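Local coordinates for malate synthase (Haloferax volcanii, PDB 5TAO) that catalyses the Claisen condensation of acetyl-CoA with glyoxylate and the hydrolysis of the resulting malyl-CoA to malate and CoA in the glyoxylate cycle, at the interface of chains A and B and the interface of chains A and C. Coordinates in Å, arbitrary orientation; residue numbers count along the deposited sequence, not the author numbering. Chains: chain A/B/C, Malate synthase.

Contact 1: the interface of chains A and B. Residues chain A 135, 138-139, 177; chain B 92, 95, 132, 136.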
ATOM      1  N   GLU A 135      -1.687  12.141 -17.405  1.00 30.82           N
ATOM      2  CA  GLU A 135      -0.827  13.302 -17.392  1.00 33.73           C
ATOM      3  C   GLU A 135      -0.790  14.013 -18.787  1.00 30.78           C
ATOM      4  O   GLU A 135      -0.701  15.220 -18.831  1.00 32.62           O
ATOM      5  CB  GLU A 135       0.583  12.929 -17.024  1.00 36.15           C
ATOM      6  CG  GLU A 135       1.569  14.084 -17.039  1.00 40.94           C
ATOM      7  CD  GLU A 135       1.113  15.274 -16.133  1.00 39.15           C
ATOM      8  OE1 GLU A 135       0.119  15.231 -15.328  1.00 48.81           O
ATOM      9  OE2 GLU A 135       1.790  16.298 -16.250  1.00 49.67           O
ATOM     10  N   THR A 138      -3.888  16.047 -19.164  1.00 29.69           N
ATOM     11  CA  THR A 138      -3.813  17.238 -18.382  1.00 28.35           C
ATOM     12  C   THR A 138      -2.934  18.294 -19.100  1.00 32.28           C
ATOM     13  O   THR A 138      -3.222  19.509 -19.090  1.00 34.67           O
ATOM     14  CB  THR A 138      -3.249  16.909 -16.989  1.00 32.76           C
ATOM     15  OG1 THR A 138      -4.162  16.031 -16.320  1.00 33.36           O
ATOM     16  CG2 THR A 138      -3.066  18.177 -16.167  1.00 34.36           C
ATOM     17  N   ILE A 139      -1.836  17.842 -19.657  1.00 29.10           N
ATOM     18  CA  ILE A 139      -0.921  18.756 -20.373  1.00 34.06           C
ATOM     19  C   ILE A 139      -1.575  19.368 -21.657  1.00 38.60           C
ATOM     20  O   ILE A 139      -1.528  20.587 -21.847  1.00 38.69           O
ATOM     21  CB  ILE A 139       0.336  18.077 -20.765  1.00 32.54           C
ATOM     22  CG1 ILE A 139       1.199  17.869 -19.493  1.00 30.03           C
ATOM     23  CG2 ILE A 139       1.098  18.907 -21.854  1.00 39.47           C
ATOM     24  CD1 ILE A 139       2.308  16.913 -19.743  1.00 32.12           C
ATOM     25  N   THR A 177      -2.173  13.860  -7.235  1.00 33.48           N
ATOM     26  CA  THR A 177      -1.234  13.944  -8.280  1.00 34.67           C
ATOM     27  C   THR A 177      -1.732  13.505  -9.645  1.00 32.82           C
ATOM     28  O   THR A 177      -0.979  13.537 -10.577  1.00 39.00           O
ATOM     29  CB  THR A 177      -0.045  13.118  -7.897  1.00 36.78           C
ATOM     30  OG1 THR A 177      -0.546  11.873  -7.427  1.00 40.65           O
ATOM     31  CG2 THR A 177       0.724  13.842  -6.787  1.00 43.67           C
TER
ATOM     32  N   PRO B  92       1.371  21.919 -15.246  1.00 30.27           N
ATOM     33  CA  PRO B  92       1.599  21.062 -16.362  1.00 30.80           C
ATOM     34  C   PRO B  92       2.358  21.747 -17.512  1.00 34.99           C
ATOM     35  O   PRO B  92       3.082  21.094 -18.246  1.00 31.05           O
ATOM     36  CB  PRO B  92       0.151  20.745 -16.830  1.00 30.81           C
ATOM     37  CG  PRO B  92      -0.678  20.989 -15.640  1.00 33.13           C
ATOM     38  CD  PRO B  92      -0.053  22.060 -14.892  1.00 30.31           C
ATOM     39  N   ARG B  95       6.042  21.526 -16.825  1.00 33.43           N
ATOM     40  CA  ARG B  95       6.562  20.185 -17.065  1.00 33.26           C
ATOM     41  C   ARG B  95       6.844  19.926 -18.557  1.00 30.16           C
ATOM     42  O   ARG B  95       7.838  19.330 -18.903  1.00 37.45           O
ATOM     43  CB  ARG B  95       5.619  19.091 -16.484  1.00 32.57           C
ATOM     44  CG  ARG B  95       5.477  19.173 -14.974  1.00 34.67           C
ATOM     45  CD  ARG B  95       4.782  17.934 -14.363  1.00 35.14           C
ATOM     46  NE  ARG B  95       3.347  17.785 -14.620  1.00 32.24           N
ATOM     47  CZ  ARG B  95       2.378  18.366 -13.946  1.00 29.89           C
ATOM     48  NH1 ARG B  95       2.623  19.248 -12.972  1.00 34.14           N
ATOM     49  NH2 ARG B  95       1.139  18.034 -14.198  1.00 38.12           N
ATOM     50  N   LYS B 132       6.400  11.003 -13.423  1.00 31.28           N
ATOM     51  CA  LYS B 132       6.058  11.826 -14.639  1.00 33.03           C
ATOM     52  C   LYS B 132       7.362  12.346 -15.248  1.00 30.52           C
ATOM     53  O   LYS B 132       7.516  12.307 -16.459  1.00 31.69           O
ATOM     54  CB  LYS B 132       5.184  13.015 -14.279  1.00 33.41           C
ATOM     55  CG  LYS B 132       3.784  12.693 -13.756  1.00 34.13           C
ATOM     56  CD  LYS B 132       3.064  13.981 -13.264  1.00 32.62           C
ATOM     57  CE  LYS B 132       1.684  13.584 -12.655  1.00 33.16           C
ATOM     58  NZ  LYS B 132       0.932  14.821 -12.215  1.00 37.56           N
ATOM     59  N   PHE B 136       9.146  11.120 -19.051  1.00 34.99           N
ATOM     60  CA  PHE B 136       9.796  12.043 -20.007  1.00 35.66           C
ATOM     61  C   PHE B 136      11.209  11.704 -20.308  1.00 36.31           C
ATOM     62  O   PHE B 136      11.615  11.682 -21.476  1.00 38.98           O
ATOM     63  CB  PHE B 136       9.653  13.465 -19.550  1.00 36.31           C
ATOM     64  CG  PHE B 136       8.254  14.005 -19.666  1.00 33.92           C
ATOM     65  CD1 PHE B 136       7.503  13.779 -20.760  1.00 39.89           C
ATOM     66  CD2 PHE B 136       7.766  14.851 -18.751  1.00 39.30           C
ATOM     67  CE1 PHE B 136       6.251  14.354 -20.907  1.00 40.17           C
ATOM     68  CE2 PHE B 136       6.507  15.416 -18.872  1.00 43.26           C
ATOM     69  CZ  PHE B 136       5.749  15.149 -19.956  1.00 39.45           C
TER

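Contact 2: the interface of chains A and C. Residues chain A 277-279; chain C 337-340.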
ATOM      1  N   GLY A 277     -44.717  -8.304 -25.193  1.00 57.10           N
ATOM      2  CA  GLY A 277     -44.429  -9.477 -24.362  1.00 60.67           C
ATOM      3  C   GLY A 277     -44.262 -10.818 -25.066  1.00 59.55           C
ATOM      4  O   GLY A 277     -44.589 -10.946 -26.260  1.00 75.56           O
ATOM      5  N   SER A 278     -43.715 -11.795 -24.319  1.00 60.06           N
ATOM      6  CA  SER A 278     -43.470 -13.182 -24.781  1.00 58.63           C
ATOM      7  C   SER A 278     -43.400 -14.170 -23.633  1.00 60.42           C
ATOM      8  O   SER A 278     -42.899 -13.839 -22.578  1.00 60.36           O
ATOM      9  CB  SER A 278     -42.164 -13.292 -25.545  1.00 60.80           C
ATOM     10  OG  SER A 278     -42.139 -12.354 -26.598  1.00 72.34           O
ATOM     11  N   TRP A 279     -43.900 -15.386 -23.848  1.00 59.57           N
ATOM     12  CA  TRP A 279     -43.914 -16.468 -22.864  1.00 55.48           C
ATOM     13  C   TRP A 279     -42.860 -17.430 -23.320  1.00 62.04           C
ATOM     14  O   TRP A 279     -42.770 -17.672 -24.516  1.00 61.29           O
ATOM     15  CB  TRP A 279     -45.287 -17.166 -22.837  1.00 58.84           C
ATOM     16  CG  TRP A 279     -46.303 -16.314 -22.172  1.00 52.87           C
ATOM     17  CD1 TRP A 279     -46.916 -15.221 -22.704  1.00 52.72           C
ATOM     18  CD2 TRP A 279     -46.779 -16.434 -20.823  1.00 49.40           C
ATOM     19  NE1 TRP A 279     -47.735 -14.640 -21.767  1.00 55.71           N
ATOM     20  CE2 TRP A 279     -47.667 -15.363 -20.603  1.00 51.07           C
ATOM     21  CE3 TRP A 279     -46.517 -17.327 -19.781  1.00 54.65           C
ATOM     22  CZ2 TRP A 279     -48.335 -15.178 -19.396  1.00 56.83           C
ATOM     23  CZ3 TRP A 279     -47.149 -17.140 -18.583  1.00 59.57           C
ATOM     24  CH2 TRP A 279     -48.068 -16.070 -18.395  1.00 57.72           C
TER
ATOM     25  N   THR C 337     -42.915 -22.126 -17.250  1.00 60.17           N
ATOM     26  CA  THR C 337     -42.944 -20.948 -18.086  1.00 62.82           C
ATOM     27  C   THR C 337     -42.232 -19.775 -17.421  1.00 63.23           C
ATOM     28  O   THR C 337     -42.012 -19.738 -16.201  1.00 64.56           O
ATOM     29  CB  THR C 337     -44.380 -20.492 -18.342  1.00 59.89           C
ATOM     30  OG1 THR C 337     -45.073 -20.395 -17.097  1.00 57.98           O
ATOM     31  CG2 THR C 337     -45.056 -21.459 -19.226  1.00 61.29           C
ATOM     32  N   SER C 338     -41.916 -18.798 -18.241  1.00 58.14           N
ATOM     33  CA  SER C 338     -41.530 -17.522 -17.724  1.00 61.71           C
ATOM     34  C   SER C 338     -41.957 -16.507 -18.747  1.00 53.96           C
ATOM     35  O   SER C 338     -42.114 -16.841 -19.916  1.00 57.09           O
ATOM     36  CB  SER C 338     -40.026 -17.502 -17.421  1.00 55.61           C
ATOM     37  OG  SER C 338     -39.278 -18.092 -18.455  1.00 63.04           O
ATOM     38  N   TYR C 339     -42.169 -15.283 -18.291  1.00 50.30           N
ATOM     39  CA  TYR C 339     -42.645 -14.188 -19.111  1.00 49.34           C
ATOM     40  C   TYR C 339     -41.622 -13.035 -19.280  1.00 60.48           C
ATOM     41  O   TYR C 339     -41.121 -12.486 -18.303  1.00 59.46           O
ATOM     42  CB  TYR C 339     -43.869 -13.594 -18.453  1.00 48.46           C
ATOM     43  CG  TYR C 339     -44.551 -12.501 -19.240  1.00 56.64           C
ATOM     44  CD1 TYR C 339     -45.169 -12.785 -20.455  1.00 60.06           C
ATOM     45  CD2 TYR C 339     -44.612 -11.204 -18.761  1.00 58.14           C
ATOM     46  CE1 TYR C 339     -45.821 -11.800 -21.174  1.00 61.84           C
ATOM     47  CE2 TYR C 339     -45.249 -10.202 -19.481  1.00 60.28           C
ATOM     48  CZ  TYR C 339     -45.858 -10.515 -20.693  1.00 64.19           C
ATOM     49  OH  TYR C 339     -46.480  -9.538 -21.457  1.00 50.11           O
ATOM     50  N   VAL C 340     -41.388 -12.628 -20.519  1.00 52.68           N
ATOM     51  CA  VAL C 340     -40.561 -11.502 -20.858  1.00 49.99           C
ATOM     52  C   VAL C 340     -41.451 -10.298 -21.090  1.00 54.28           C
ATOM     53  O   VAL C 340     -42.117 -10.227 -22.141  1.00 60.03           O
ATOM     54  CB  VAL C 340     -39.753 -11.813 -22.143  1.00 49.33           C
ATOM     55  CG1 VAL C 340     -38.916 -10.612 -22.580  1.00 52.82           C
ATOM     56  CG2 VAL C 340     -38.862 -13.028 -21.942  1.00 52.61           C
TER

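Contact 3: the interface of chains A and C. Residues chain A 38-39, 42, 78-79; chain C 408-409, 411.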
ATOM      1  N   ARG A  38     -27.443   9.160 -38.368  1.00 46.19           N
ATOM      2  CA  ARG A  38     -28.434   9.745 -37.470  1.00 46.37           C
ATOM      3  C   ARG A  38     -29.401   8.681 -37.014  1.00 45.61           C
ATOM      4  O   ARG A  38     -29.469   7.595 -37.571  1.00 51.80           O
ATOM      5  CB  ARG A  38     -29.220  10.881 -38.173  1.00 50.42           C
ATOM      6  CG  ARG A  38     -28.367  12.047 -38.714  1.00 47.68           C
ATOM      7  CD  ARG A  38     -28.090  13.113 -37.627  1.00 48.56           C
ATOM      8  NE  ARG A  38     -27.230  14.166 -38.148  1.00 47.24           N
ATOM      9  CZ  ARG A  38     -25.954  14.040 -38.456  1.00 50.44           C
ATOM     10  NH1 ARG A  38     -25.291  12.925 -38.216  1.00 56.95           N
ATOM     11  NH2 ARG A  38     -25.299  15.074 -38.967  1.00 52.36           N
ATOM     12  N   GLY A  39     -30.179   8.989 -36.008  1.00 50.06           N
ATOM     13  CA  GLY A  39     -31.107   8.022 -35.486  1.00 54.65           C
ATOM     14  C   GLY A  39     -30.454   6.721 -35.030  1.00 59.02           C
ATOM     15  O   GLY A  39     -29.253   6.669 -34.649  1.00 53.75           O
ATOM     16  N   ALA A  42     -26.950   5.815 -35.651  1.00 45.17           N
ATOM     17  CA  ALA A  42     -25.853   6.615 -35.099  1.00 48.24           C
ATOM     18  C   ALA A  42     -25.525   6.212 -33.641  1.00 39.38           C
ATOM     19  O   ALA A  42     -26.435   6.034 -32.834  1.00 43.02           O
ATOM     20  CB  ALA A  42     -26.205   8.072 -35.168  1.00 47.79           C
ATOM     21  N   PRO A  78     -25.042  13.663 -33.408  1.00 43.70           N
ATOM     22  CA  PRO A  78     -25.988  13.482 -32.347  1.00 48.09           C
ATOM     23  C   PRO A  78     -25.446  12.747 -31.065  1.00 45.01           C
ATOM     24  O   PRO A  78     -25.998  12.909 -29.965  1.00 44.04           O
ATOM     25  CB  PRO A  78     -27.052  12.645 -33.012  1.00 42.62           C
ATOM     26  CG  PRO A  78     -26.350  11.840 -33.996  1.00 39.97           C
ATOM     27  CD  PRO A  78     -25.215  12.644 -34.463  1.00 45.87           C
ATOM     28  N   GLY A  79     -24.444  11.938 -31.244  1.00 44.30           N
ATOM     29  CA  GLY A  79     -23.757  11.264 -30.123  1.00 47.17           C
ATOM     30  C   GLY A  79     -22.508  12.016 -29.687  1.00 46.87           C
ATOM     31  O   GLY A  79     -22.347  13.178 -29.995  1.00 41.70           O
TER
ATOM     32  N   ASN C 408     -30.882  12.263 -24.374  1.00 54.44           N
ATOM     33  CA  ASN C 408     -29.643  12.618 -25.085  1.00 44.53           C
ATOM     34  C   ASN C 408     -29.619  12.355 -26.548  1.00 49.08           C
ATOM     35  O   ASN C 408     -28.697  12.780 -27.262  1.00 46.97           O
ATOM     36  CB  ASN C 408     -28.476  11.876 -24.445  1.00 52.00           C
ATOM     37  CG  ASN C 408     -28.164  12.406 -23.071  1.00 49.75           C
ATOM     38  OD1 ASN C 408     -27.525  13.455 -22.948  1.00 51.30           O
ATOM     39  ND2 ASN C 408     -28.616  11.712 -22.040  1.00 47.59           N
ATOM     40  N   ARG C 409     -30.607  11.631 -27.021  1.00 47.07           N
ATOM     41  CA  ARG C 409     -30.688  11.384 -28.435  1.00 51.66           C
ATOM     42  C   ARG C 409     -32.038  11.890 -29.067  1.00 57.34           C
ATOM     43  O   ARG C 409     -32.882  11.088 -29.462  1.00 49.74           O
ATOM     44  CB  ARG C 409     -30.485   9.893 -28.660  1.00 52.99           C
ATOM     45  CG  ARG C 409     -29.183   9.359 -28.076  1.00 46.25           C
ATOM     46  CD  ARG C 409     -28.023   9.969 -28.785  1.00 45.93           C
ATOM     47  NE  ARG C 409     -28.181   9.715 -30.202  1.00 44.21           N
ATOM     48  CZ  ARG C 409     -27.798   8.608 -30.811  1.00 46.66           C
ATOM     49  NH1 ARG C 409     -27.268   7.605 -30.141  1.00 47.38           N
ATOM     50  NH2 ARG C 409     -27.966   8.474 -32.105  1.00 40.30           N
ATOM     51  N   ASP C 411     -32.326  12.982 -31.982  1.00 56.00           N
ATOM     52  CA  ASP C 411     -32.337  12.283 -33.255  1.00 49.25           C
ATOM     53  C   ASP C 411     -32.967  10.918 -33.272  1.00 49.69           C
ATOM     54  O   ASP C 411     -33.061  10.315 -34.352  1.00 56.20           O
ATOM     55  CB  ASP C 411     -30.928  12.166 -33.841  1.00 51.15           C
ATOM     56  CG  ASP C 411     -30.059  11.140 -33.076  1.00 47.99           C
ATOM     57  OD1 ASP C 411     -30.040  11.265 -31.868  1.00 43.51           O
ATOM     58  OD2 ASP C 411     -29.505  10.215 -33.687  1.00 45.74           O
TER

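Contact 1: the interface of chains A and B
Helix 127-143 of chain A, with the loop carrying A:Thr177, meets helices 92-105 and 127-143 of chain B in part of a two-fold interface, repeated with the chains exchanged, of a malate synthase of the HpcH/HpaI aldolase family. A:Glu135 and B:Arg95 form a salt bridge. The arginine presents NE and NH2 side-on, both to one carboxylate oxygen: A:Glu135 OE2 lies in the guanidinium plane, 2.7 Å from B:Arg95 NE and 2.8 Å from B:Arg95 NH2. NH2 meets the syn lone pair of OE2, whereas NE comes from above the carboxylate plane, the two flat groups being turned 41° apart. B:Pro92 CA sits 3.7 Å above the B:Arg95 guanidinium plane, over its centre, and probably limits how far the guanidinium can tilt. The other oxygen, A:Glu135 OE1, has a weak bond of 3.2 Å to the ammonium B:Lys132 NZ. Extended beyond CG, the lysine crosses the glutamate at about a right angle, and B:Lys132 NZ bonds more firmly to the backbone A:Thr177 O at 2.8 Å. A long lysine suits a place where carboxylate and carbonyl must be reached together. A:Thr138 CG2 touches B:Pro92 CG at 3.7 Å. A:Ile139 CD1 meets the B:Phe136 ring at its edge, 3.9 Å from CZ.

Contact 2: the interface of chains A and C
An intermolecular antiparallel beta pairing, linking neighbouring subunits of an enzyme that forms trimers and hexamers, joins strand 278-281 of chain A to strand 337-340 of chain C, A:Ser278 lying opposite C:Val340 and A:Trp279 opposite C:Tyr339. Two backbone hydrogen bonds close the first pair: C:Val340 N gives to A:Ser278 O at 2.8 Å, nearly straight at the hydrogen (168°), and A:Ser278 N gives to C:Val340 O at 3.1 Å, more bent. Because main-chain groups make these bonds, this pair relies little on side-chain identity; the two aromatic residues add much of the buried surface. C:Tyr339 places CD1 over one face of the A:Trp279 indole, 3.4 Å above its plane and toward the rim, and C:Tyr339 CE1 is 3.5 Å from A:Trp279 NE1. Its CG points away from the backbone N (chi1 -176°), which carries the phenol back along the partner strand until C:Tyr339 OH stands 3.6 Å from A:Gly277 CA. A glycine suits that spot, having no side chain. The broad indole also spans toward C:Thr337, whose CB is 4.1 Å from A:Trp279 CE3. Within chain A, the hydroxyl OG of A:Ser278 turns back to A:Gly277 O at 2.8 Å, approaching from above that carbonyl's plane.

Contact 3: the interface of chains A and C
Polar bonds dominate where C:Arg409 and 3-10 helix 410-412 of chain C meet 3-10 helix 39-41, its flanking residues and the A:Pro78 loop of chain A. Across the chains, C:Arg409 points its guanidinium end-on at the backbone A:Ala42 O, with NH2 at 3.0 Å and NH1 at 3.2 Å. Both nitrogens approach from the same face of that carbonyl, above its plane, the oxygen lying at the guanidinium edge. A:Gly39 N gives a hydrogen bond to C:Asp411 OD2 at 2.7 Å, on its anti side and somewhat out of the carboxylate plane; glycine readily adopts the positive phi (57°) here. Within chain C, a side-on salt bridge orients the arginine: C:Arg409 NE binds C:Asp411 OD1 at 2.9 Å and NH2 binds OD2 at 2.8 Å, each oxygen using its syn lone pair. Bends at chi2 (-65°) and chi3 fold the arginine toward this carboxylate. A lysine in place of C:Arg409 could not reproduce this two-nitrogen grip, and would probably leave A:Ala42 O poorly held and C:Asp411 freer to turn. In apolar contact, A:Pro78 CB packs 3.4 Å from C:Asp411 CG, and the rigid ring probably limits the carboxylate's movement. The site couples one subunit's C-terminal region to its neighbour's N-terminal half, helping to hold the oligomer together.

Chain A takes part in both kinds of interface: contact 1 joins it to chain B around a two-fold, while contacts 2 and 3 both join it to chain C in a pairing that is not an exact two-fold. The C-alpha centres of contacts 2 and 3 are about 31 Å apart, so that interface is secured at well-separated points; contact 1 lies about 35 Å from contact 3 and 55 Å from contact 2. No residue is shared. Since the protein equilibrates between trimer and hexamer, contacts 2 and 3 plausibly build trimers that contact 1 pairs. Contact 2 lies about 18 Å from C:Asp388, the likely proton acceptor.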